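PDB 2I2X: methanol--corrinoid protein co-methyltransferase from Methanosarcina barkeri, which catalyses the transfer of the methyl group of methanol to the cob(I)amide carried by its partner MtaC in methanol-dependent methanogenesis. Local coordinates for residues 128-133 with 196-201; 134-139 with 167-172; 308-313 with 335-340. All coordinates share one frame; numbering follows the deposited sequence.

Overall arrangement
Strand 119-126 of the TIM barrel runs into the loop that supplies both 128-133 and 134-139. Interaction 2 brings 134-139 against the start of helix 169-176, closing a loop of 27 residues through helix 143-155 and strand 160-163. It sits within the longer loop that interaction 1 closes between 128-133 and helix 181-210. The two contacts touch, with R130 O 2.9 Å from Q137 N, and together they tie one barrel loop to the two helices that follow the next strand. Interaction 3 comes later in the chain and joins strand 309-311 to helix 325-345. It lies across the chain's centre, about 30 Å from interaction 1 and about 34 Å from interaction 2 between centres.

Interaction 1: residues 128-133 with 196-201; sequences DIRENR and MELIWT
The guanidinium of R130 has the CG2 methyl of I199 over one of its faces and CD1 of L198 at its edge, near the plane. The I199 methyl is centred toward one end of the group, with CG2 3.3 Å from R130 NH1 and 3.7 Å from R130 CZ. L198 is more distant, its CD1 lying 4.4 Å from R130 NH1. Another edge is occupied by the carboxylate of D128, which comes from the same loop and lies in the guanidinium plane. The salt bridge between them is side-on and two-pronged: R130 NE reaches D128 OD1 at 2.9 Å, and R130 NH2 donates to D128 OD2, also at 2.9 Å, almost straight at 177° and on the syn lone pair. A bend at chi3 (-56°) brings the end of the arginine round to meet this residue two positions back in sequence.

The loop lies between strand 119-126 of the TIM barrel and helix 143-155, whereas I199 belongs to helix 181-210, which follows the neighbouring barrel strand 160-163. R130 is the centre of an inverse gamma turn, with E131 N bonded to I129 O at 2.7 Å. Its remaining nitrogen, NH1, forms a salt bridge with D195, one turn back from I199 on helix 181-210, and a hydrogen bond with L138 O. D128 OD2 also accepts from M166 N. The buried positive charge is probably balanced by D128 and D195, and the paired bonds to D128 fix the rotation of the guanidinium, holding it flat beneath the isoleucine. No hydrogen bond joins 128-133 to 196-201 themselves; one methyl, I199 CG2, covers the charged plane, with L198 CD1 more loosely at its edge. Y143 and F146 of helix 143-155 add further packing against R130.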
loop_
_atom_site.group_PDB
_atom_site.type_symbol
_atom_site.label_atom_id
_atom_site.label_comp_id
_atom_site.label_asym_id
_atom_site.label_seq_id
_atom_site.Cartn_x
_atom_site.Cartn_y
_atom_site.Cartn_z
ATOM N N ASP A 128 2.173 -15.553 -21.470
ATOM C CA ASP A 128 2.619 -16.783 -22.122
ATOM C C ASP A 128 1.417 -17.655 -22.325
ATOM O O ASP A 128 1.052 -18.439 -21.462
ATOM C CB ASP A 128 3.715 -17.539 -21.359
ATOM C CG ASP A 128 4.507 -18.500 -22.279
ATOM O OD1 ASP A 128 3.941 -18.898 -23.327
ATOM O OD2 ASP A 128 5.668 -18.861 -21.955
ATOM N N ILE A 129 0.793 -17.490 -23.481
ATOM C CA ILE A 129 -0.446 -18.179 -23.797
ATOM C C ILE A 129 -0.236 -19.591 -24.400
ATOM O O ILE A 129 -1.212 -20.286 -24.683
ATOM C CB ILE A 129 -1.303 -17.322 -24.754
ATOM C CG1 ILE A 129 -0.552 -17.039 -26.071
ATOM C CG2 ILE A 129 -1.694 -16.053 -24.094
ATOM C CD1 ILE A 129 -1.425 -16.462 -27.196
ATOM N N ARG A 130 1.017 -20.016 -24.577
ATOM C CA ARG A 130 1.335 -21.304 -25.228
ATOM C C ARG A 130 1.023 -22.528 -24.344
ATOM O O ARG A 130 1.900 -23.318 -24.014
ATOM C CB ARG A 130 2.800 -21.328 -25.682
ATOM C CG ARG A 130 3.196 -20.191 -26.629
ATOM C CD ARG A 130 4.707 -20.098 -26.808
ATOM N NE ARG A 130 5.412 -19.952 -25.531
ATOM C CZ ARG A 130 6.653 -20.365 -25.286
ATOM N NH1 ARG A 130 7.386 -20.977 -26.232
ATOM N NH2 ARG A 130 7.165 -20.178 -24.075
ATOM N N GLU A 131 -0.247 -22.662 -23.973
ATOM C CA GLU A 131 -0.717 -23.723 -23.079
ATOM C C GLU A 131 -2.242 -23.956 -23.249
ATOM O O GLU A 131 -2.970 -23.020 -23.582
ATOM C CB GLU A 131 -0.384 -23.350 -21.640
ATOM C CG GLU A 131 -0.904 -24.310 -20.620
ATOM C CD GLU A 131 -0.297 -24.123 -19.256
ATOM O OE1 GLU A 131 -0.447 -23.021 -18.681
ATOM O OE2 GLU A 131 0.298 -25.102 -18.743
ATOM N N ASN A 132 -2.702 -25.198 -23.079
ATOM C CA ASN A 132 -4.131 -25.486 -22.957
ATOM C C ASN A 132 -4.365 -26.157 -21.643
ATOM O O ASN A 132 -3.430 -26.306 -20.860
ATOM C CB ASN A 132 -4.702 -26.335 -24.107
ATOM C CG ASN A 132 -3.952 -27.659 -24.329
ATOM O OD1 ASN A 132 -3.579 -27.971 -25.468
ATOM N ND2 ASN A 132 -3.741 -28.440 -23.263
ATOM N N ARG A 133 -5.609 -26.562 -21.406
ATOM C CA ARG A 133 -6.017 -27.214 -20.163
ATOM C C ARG A 133 -5.154 -28.437 -19.758
ATOM O O ARG A 133 -4.838 -28.600 -18.589
ATOM C CB ARG A 133 -7.509 -27.555 -20.247
ATOM C CG ARG A 133 -8.011 -28.682 -19.338
ATOM C CD ARG A 133 -9.433 -28.372 -18.923
ATOM N NE ARG A 133 -10.269 -29.510 -18.529
ATOM C CZ ARG A 133 -10.102 -30.256 -17.435
ATOM N NH1 ARG A 133 -9.083 -30.063 -16.596
ATOM N NH2 ARG A 133 -10.960 -31.227 -17.188
ATOM N N MET A 196 13.836 -20.336 -23.744
ATOM C CA MET A 196 14.184 -18.936 -23.679
ATOM C C MET A 196 14.843 -18.499 -24.975
ATOM O O MET A 196 14.542 -17.429 -25.496
ATOM C CB MET A 196 15.127 -18.668 -22.514
ATOM C CG MET A 196 14.483 -18.652 -21.163
ATOM S SD MET A 196 13.491 -17.187 -20.874
ATOM C CE MET A 196 14.727 -15.893 -20.847
ATOM N N GLU A 197 15.741 -19.324 -25.509
ATOM C CA GLU A 197 16.380 -18.958 -26.768
ATOM C C GLU A 197 15.439 -18.881 -27.986
ATOM O O GLU A 197 15.617 -18.020 -28.830
ATOM C CB GLU A 197 17.578 -19.836 -27.059
ATOM C CG GLU A 197 18.290 -19.395 -28.332
ATOM C CD GLU A 197 19.158 -20.459 -28.937
ATOM O OE1 GLU A 197 19.982 -20.082 -29.794
ATOM O OE2 GLU A 197 19.025 -21.653 -28.548
ATOM N N LEU A 198 14.439 -19.756 -28.052
ATOM C CA LEU A 198 13.457 -19.736 -29.134
ATOM C C LEU A 198 12.741 -18.401 -29.110
ATOM O O LEU A 198 12.840 -17.588 -30.039
ATOM C CB LEU A 198 12.414 -20.840 -28.926
ATOM C CG LEU A 198 11.594 -21.533 -30.038
ATOM C CD1 LEU A 198 10.161 -21.747 -29.563
ATOM C CD2 LEU A 198 11.596 -20.839 -31.398
ATOM N N ILE A 199 12.035 -18.156 -28.017
ATOM C CA ILE A 199 11.155 -16.994 -27.934
ATOM C C ILE A 199 11.879 -15.644 -28.005
ATOM O O ILE A 199 11.411 -14.723 -28.687
ATOM C CB ILE A 199 10.241 -17.101 -26.712
ATOM C CG1 ILE A 199 11.070 -17.108 -25.425
ATOM C CG2 ILE A 199 9.407 -18.382 -26.818
ATOM C CD1 ILE A 199 10.240 -17.082 -24.186
ATOM N N TRP A 200 13.033 -15.533 -27.349
ATOM C CA TRP A 200 13.722 -14.241 -27.321
ATOM C C TRP A 200 14.382 -13.839 -28.646
ATOM O O TRP A 200 14.562 -12.658 -28.922
ATOM C CB TRP A 200 14.630 -14.099 -26.085
ATOM C CG TRP A 200 13.742 -13.818 -24.867
ATOM C CD1 TRP A 200 13.338 -14.720 -23.902
ATOM C CD2 TRP A 200 13.078 -12.580 -24.563
ATOM N NE1 TRP A 200 12.479 -14.106 -23.018
ATOM C CE2 TRP A 200 12.303 -12.797 -23.398
ATOM C CE3 TRP A 200 13.085 -11.306 -25.147
ATOM C CZ2 TRP A 200 11.542 -11.779 -22.803
ATOM C CZ3 TRP A 200 12.326 -10.279 -24.546
ATOM C CH2 TRP A 200 11.568 -10.530 -23.390
ATOM N N THR A 201 14.698 -14.829 -29.483
ATOM C CA THR A 201 15.183 -14.566 -30.811
ATOM C C THR A 201 14.066 -13.926 -31.605
ATOM O O THR A 201 14.257 -12.906 -32.255
ATOM C CB THR A 201 15.624 -15.877 -31.460
ATOM O OG1 THR A 201 16.733 -16.400 -30.704
ATOM C CG2 THR A 201 16.017 -15.667 -32.954
#

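Interaction 2: residues 134-139 with 167-172; sequences EFLQLR and GGKEVF
L136 and L138 make the apolar part of this contact, both reaching from the loop toward the start of helix 169-176. CD2 of L136 lies 4.2 Å from CE of K169, touching the methylene portion of the lysine, and CD1 of L138 rests 4.2 Å from the bare CA of G167. The other L136 methyl meets a polar group: CD1 is 3.4 Å from OE2 of E170, and the two side chains slant past each other.

The polar interactions lie within the helix start or run to third parties. E170 folds back on itself, with chi1 at 79° and a bend at chi2, so that OE1 accepts from V171 N at 2.8 Å on its anti lone pair. OE2 is held by the hydroxyl of Y459, which also bonds to G168 N. G168 is the N-cap, and its positive phi of 83° would jam a side chain against the preceding carbonyl oxygen. N458 bonds to the backbone of L136 and L138.

K169 lines the corrinoid pocket. With no hydrogen bond or salt bridge between 134-139 and 167-172, leucine methyls join the loop to this cofactor-facing helix start, while residues near the C terminus supply polar links to both.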
loop_
_atom_site.group_PDB
_atom_site.type_symbol
_atom_site.label_atom_id
_atom_site.label_comp_id
_atom_site.label_asym_id
_atom_site.label_seq_id
_atom_site.Cartn_x
_atom_site.Cartn_y
_atom_site.Cartn_z
ATOM N N GLU A 134 -4.763 -29.281 -20.710
ATOM C CA GLU A 134 -3.962 -30.462 -20.359
ATOM C C GLU A 134 -2.442 -30.268 -20.375
ATOM O O GLU A 134 -1.769 -30.750 -19.480
ATOM C CB GLU A 134 -4.380 -31.742 -21.123
ATOM C CG GLU A 134 -5.044 -31.563 -22.506
ATOM C CD GLU A 134 -6.518 -31.105 -22.433
ATOM O OE1 GLU A 134 -6.931 -30.284 -23.295
ATOM O OE2 GLU A 134 -7.259 -31.552 -21.516
ATOM N N PHE A 135 -1.896 -29.577 -21.373
ATOM C CA PHE A 135 -0.441 -29.371 -21.430
ATOM C C PHE A 135 0.089 -28.108 -22.086
ATOM O O PHE A 135 -0.632 -27.375 -22.777
ATOM C CB PHE A 135 0.344 -30.564 -22.029
ATOM C CG PHE A 135 -0.487 -31.644 -22.628
ATOM C CD1 PHE A 135 -1.043 -31.498 -23.891
ATOM C CD2 PHE A 135 -0.656 -32.851 -21.939
ATOM C CE1 PHE A 135 -1.798 -32.530 -24.457
ATOM C CE2 PHE A 135 -1.402 -33.890 -22.480
ATOM C CZ PHE A 135 -1.974 -33.731 -23.750
ATOM N N LEU A 136 1.389 -27.898 -21.857
ATOM C CA LEU A 136 2.134 -26.857 -22.522
ATOM C C LEU A 136 2.099 -27.155 -23.998
ATOM O O LEU A 136 2.062 -28.324 -24.405
ATOM C CB LEU A 136 3.578 -26.805 -22.022
ATOM C CG LEU A 136 3.842 -26.344 -20.584
ATOM C CD1 LEU A 136 5.339 -26.388 -20.230
ATOM C CD2 LEU A 136 3.271 -24.945 -20.328
ATOM N N GLN A 137 2.115 -26.091 -24.784
ATOM C CA GLN A 137 2.142 -26.156 -26.224
ATOM C C GLN A 137 3.052 -25.062 -26.734
ATOM O O GLN A 137 2.641 -24.148 -27.455
ATOM C CB GLN A 137 0.735 -25.988 -26.759
ATOM C CG GLN A 137 -0.132 -27.211 -26.493
ATOM C CD GLN A 137 -1.321 -27.266 -27.416
ATOM O OE1 GLN A 137 -1.389 -28.140 -28.297
ATOM N NE2 GLN A 137 -2.264 -26.308 -27.252
ATOM N N LEU A 138 4.313 -25.176 -26.347
ATOM C CA LEU A 138 5.276 -24.101 -26.509
ATOM C C LEU A 138 5.590 -23.793 -27.954
ATOM O O LEU A 138 6.056 -22.702 -28.261
ATOM C CB LEU A 138 6.554 -24.430 -25.758
ATOM C CG LEU A 138 6.474 -24.665 -24.252
ATOM C CD1 LEU A 138 7.886 -24.872 -23.725
ATOM C CD2 LEU A 138 5.792 -23.492 -23.520
ATOM N N ARG A 139 5.341 -24.763 -28.832
ATOM C CA ARG A 139 5.593 -24.614 -30.266
ATOM C C ARG A 139 4.338 -24.862 -31.100
ATOM O O ARG A 139 4.401 -24.934 -32.313
ATOM C CB ARG A 139 6.747 -25.523 -30.693
ATOM C CG ARG A 139 8.000 -25.234 -29.873
ATOM C CD ARG A 139 9.148 -26.212 -30.064
ATOM N NE ARG A 139 10.237 -25.784 -29.198
ATOM C CZ ARG A 139 11.525 -25.841 -29.510
ATOM N NH1 ARG A 139 11.920 -26.364 -30.679
ATOM N NH2 ARG A 139 12.428 -25.381 -28.646
ATOM N N GLY A 167 8.699 -22.057 -20.051
ATOM C CA GLY A 167 9.612 -23.180 -20.333
ATOM C C GLY A 167 10.059 -23.927 -19.078
ATOM O O GLY A 167 10.623 -23.333 -18.158
ATOM N N GLY A 168 9.801 -25.225 -19.033
ATOM C CA GLY A 168 10.244 -26.049 -17.908
ATOM C C GLY A 168 9.317 -26.021 -16.693
ATOM O O GLY A 168 9.592 -26.669 -15.672
ATOM N N LYS A 169 8.215 -25.284 -16.789
ATOM C CA LYS A 169 7.273 -25.149 -15.684
ATOM C C LYS A 169 6.724 -26.498 -15.179
ATOM O O LYS A 169 6.652 -26.737 -13.965
ATOM C CB LYS A 169 6.149 -24.194 -16.118
ATOM C CG LYS A 169 4.969 -24.060 -15.191
ATOM C CD LYS A 169 4.100 -22.869 -15.604
ATOM C CE LYS A 169 2.960 -23.243 -16.530
ATOM N NZ LYS A 169 1.699 -23.477 -15.793
ATOM N N GLU A 170 6.355 -27.383 -16.105
ATOM C CA GLU A 170 5.713 -28.658 -15.762
ATOM C C GLU A 170 6.637 -29.591 -14.969
ATOM O O GLU A 170 6.209 -30.224 -14.005
ATOM C CB GLU A 170 5.130 -29.346 -17.023
ATOM C CG GLU A 170 6.121 -30.109 -17.970
ATOM C CD GLU A 170 7.203 -29.224 -18.639
ATOM O OE1 GLU A 170 8.056 -28.645 -17.922
ATOM O OE2 GLU A 170 7.231 -29.148 -19.887
ATOM N N VAL A 171 7.907 -29.664 -15.354
ATOM C CA VAL A 171 8.848 -30.497 -14.614
ATOM C C VAL A 171 9.275 -29.847 -13.302
ATOM O O VAL A 171 9.484 -30.550 -12.304
ATOM C CB VAL A 171 10.073 -30.925 -15.468
ATOM C CG1 VAL A 171 11.014 -31.800 -14.645
ATOM C CG2 VAL A 171 9.605 -31.673 -16.697
ATOM N N PHE A 172 9.394 -28.515 -13.298
ATOM C CA PHE A 172 9.650 -27.766 -12.063
ATOM C C PHE A 172 8.574 -28.017 -10.999
ATOM O O PHE A 172 8.896 -28.275 -9.830
ATOM C CB PHE A 172 9.789 -26.245 -12.307
ATOM C CG PHE A 172 9.699 -25.436 -11.035
ATOM C CD1 PHE A 172 10.841 -25.181 -10.281
ATOM C CD2 PHE A 172 8.458 -25.018 -10.546
ATOM C CE1 PHE A 172 10.776 -24.505 -9.099
ATOM C CE2 PHE A 172 8.373 -24.342 -9.337
ATOM C CZ PHE A 172 9.542 -24.080 -8.616
#

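Interaction 3: residues 308-313 with 335-340; sequences DCWSNE and YDCALM. With K (potassium ion), chain S.
W310 and D336 form the tight part of this contact. The indole NE1 donates to D336 OD2 at 2.8 Å and 169°, and the oxygen lies in the ring plane at the indole edge. The carboxylate is turned 64° against the ring and is met on its anti side, somewhat out of plane. The aspartate's methylene also presses in, D336 CB lying 3.2 Å from W310 NE1. Its CG opposite the main-chain nitrogen (chi1 -177°), the tryptophan extends from strand 309-311 to reach helix 325-345.

These are the last strand of the TIM barrel and the helix that follows it. D336 also links the contact to the second MtaB subunit: OD2 has a second partner in T290, and OD1 makes a salt bridge with K289 of that subunit. A phenylalanine here lacks the N-H of W310 and would probably leave D336 OD2 relying on T290, with a gap beside the helix.

The looser flank is C337, whose SG stands 3.9 Å from W310 CB and only obliquely to the ring. Beyond the strand, E313 takes no part here and binds the potassium ion through OE1 at 3.2 Å, together with E86 and the zinc ligand E164.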
loop_
_atom_site.group_PDB
_atom_site.type_symbol
_atom_site.label_atom_id
_atom_site.label_comp_id
_atom_site.label_asym_id
_atom_site.label_seq_id
_atom_site.Cartn_x
_atom_site.Cartn_y
_atom_site.Cartn_z
ATOM N N ASP A 308 17.744 -0.630 -11.362
ATOM C CA ASP A 308 17.631 0.523 -12.234
ATOM C C ASP A 308 16.204 1.032 -12.215
ATOM O O ASP A 308 15.967 2.255 -12.236
ATOM C CB ASP A 308 18.102 0.193 -13.647
ATOM C CG ASP A 308 19.576 -0.246 -13.670
ATOM O OD1 ASP A 308 20.464 0.639 -13.816
ATOM O OD2 ASP A 308 19.848 -1.468 -13.503
ATOM N N CYS A 309 15.249 0.103 -12.164
ATOM C CA CYS A 309 13.837 0.461 -11.966
ATOM C C CYS A 309 13.305 -0.274 -10.750
ATOM O O CYS A 309 13.848 -1.308 -10.360
ATOM C CB CYS A 309 13.010 0.198 -13.227
ATOM S SG CYS A 309 13.871 0.802 -14.722
ATOM N N TRP A 310 12.267 0.276 -10.136
ATOM C CA TRP A 310 11.813 -0.175 -8.822
ATOM C C TRP A 310 10.312 -0.302 -8.902
ATOM O O TRP A 310 9.613 0.682 -9.193
ATOM C CB TRP A 310 12.237 0.836 -7.782
ATOM C CG TRP A 310 11.931 0.550 -6.333
ATOM C CD1 TRP A 310 11.325 1.411 -5.453
ATOM C CD2 TRP A 310 12.266 -0.623 -5.580
ATOM N NE1 TRP A 310 11.246 0.843 -4.206
ATOM C CE2 TRP A 310 11.827 -0.401 -4.246
ATOM C CE3 TRP A 310 12.894 -1.838 -5.894
ATOM C CZ2 TRP A 310 11.990 -1.354 -3.221
ATOM C CZ3 TRP A 310 13.063 -2.789 -4.875
ATOM C CH2 TRP A 310 12.607 -2.536 -3.550
ATOM N N SER A 311 9.840 -1.534 -8.685
ATOM C CA SER A 311 8.460 -1.898 -8.901
ATOM C C SER A 311 7.674 -2.382 -7.645
ATOM O O SER A 311 8.271 -2.852 -6.679
ATOM C CB SER A 311 8.444 -2.970 -9.987
ATOM O OG SER A 311 7.223 -3.697 -9.993
ATOM N N ASN A 312 6.340 -2.277 -7.703
ATOM C CA ASN A 312 5.428 -2.778 -6.653
ATOM C C ASN A 312 4.818 -4.117 -7.024
ATOM O O ASN A 312 3.911 -4.607 -6.330
ATOM C CB ASN A 312 4.259 -1.799 -6.443
ATOM C CG ASN A 312 3.345 -1.754 -7.652
ATOM O OD1 ASN A 312 3.816 -1.525 -8.755
ATOM N ND2 ASN A 312 2.044 -2.019 -7.460
ATOM N N GLU A 313 5.283 -4.671 -8.158
ATOM C CA GLU A 313 4.946 -6.022 -8.639
ATOM C C GLU A 313 3.532 -6.078 -9.181
ATOM O O GLU A 313 3.319 -6.317 -10.363
ATOM C CB GLU A 313 5.184 -7.086 -7.560
ATOM C CG GLU A 313 4.704 -8.493 -7.906
ATOM C CD GLU A 313 5.315 -9.071 -9.193
ATOM O OE1 GLU A 313 4.773 -10.096 -9.671
ATOM O OE2 GLU A 313 6.323 -8.526 -9.724
ATOM N N TYR A 335 9.246 7.874 -4.337
ATOM C CA TYR A 335 10.017 8.424 -3.247
ATOM C C TYR A 335 11.242 7.551 -2.960
ATOM O O TYR A 335 12.323 8.065 -2.680
ATOM C CB TYR A 335 9.133 8.575 -2.004
ATOM C CG TYR A 335 8.486 9.936 -1.822
ATOM C CD1 TYR A 335 9.264 11.100 -1.748
ATOM C CD2 TYR A 335 7.108 10.059 -1.683
ATOM C CE1 TYR A 335 8.692 12.348 -1.559
ATOM C CE2 TYR A 335 6.520 11.310 -1.497
ATOM C CZ TYR A 335 7.315 12.459 -1.444
ATOM O OH TYR A 335 6.733 13.708 -1.214
ATOM N N ASP A 336 11.073 6.223 -3.028
ATOM C CA ASP A 336 12.202 5.295 -2.871
ATOM C C ASP A 336 13.234 5.659 -3.917
ATOM O O ASP A 336 14.421 5.691 -3.620
ATOM C CB ASP A 336 11.786 3.823 -3.045
ATOM C CG ASP A 336 10.975 3.296 -1.884
ATOM O OD1 ASP A 336 11.106 3.834 -0.776
ATOM O OD2 ASP A 336 10.178 2.353 -2.077
ATOM N N CYS A 337 12.779 5.948 -5.138
ATOM C CA CYS A 337 13.703 6.356 -6.180
ATOM C C CYS A 337 14.359 7.687 -5.848
ATOM O O CYS A 337 15.561 7.852 -6.080
ATOM C CB CYS A 337 13.053 6.363 -7.570
ATOM S SG CYS A 337 12.665 4.655 -8.248
ATOM N N ALA A 338 13.607 8.629 -5.279
ATOM C CA ALA A 338 14.163 9.951 -5.021
ATOM C C ALA A 338 15.357 9.898 -4.029
ATOM O O ALA A 338 16.352 10.622 -4.189
ATOM C CB ALA A 338 13.070 10.952 -4.573
ATOM N N LEU A 339 15.276 8.995 -3.065
ATOM C CA LEU A 339 16.335 8.760 -2.082
ATOM C C LEU A 339 17.564 8.255 -2.794
ATOM O O LEU A 339 18.700 8.752 -2.607
ATOM C CB LEU A 339 15.869 7.726 -1.031
ATOM C CG LEU A 339 16.864 7.461 0.101
ATOM C CD1 LEU A 339 17.067 8.736 0.960
ATOM C CD2 LEU A 339 16.469 6.222 0.960
ATOM N N MET A 340 17.342 7.267 -3.649
ATOM C CA MET A 340 18.445 6.685 -4.381
ATOM C C MET A 340 19.050 7.772 -5.255
ATOM O O MET A 340 20.262 7.928 -5.253
ATOM C CB MET A 340 18.001 5.453 -5.177
ATOM C CG MET A 340 17.916 4.167 -4.318
ATOM S SD MET A 340 17.441 2.713 -5.295
ATOM C CE MET A 340 15.685 3.000 -5.591
HETATM K K K S . 4.103 -10.754 -12.686
#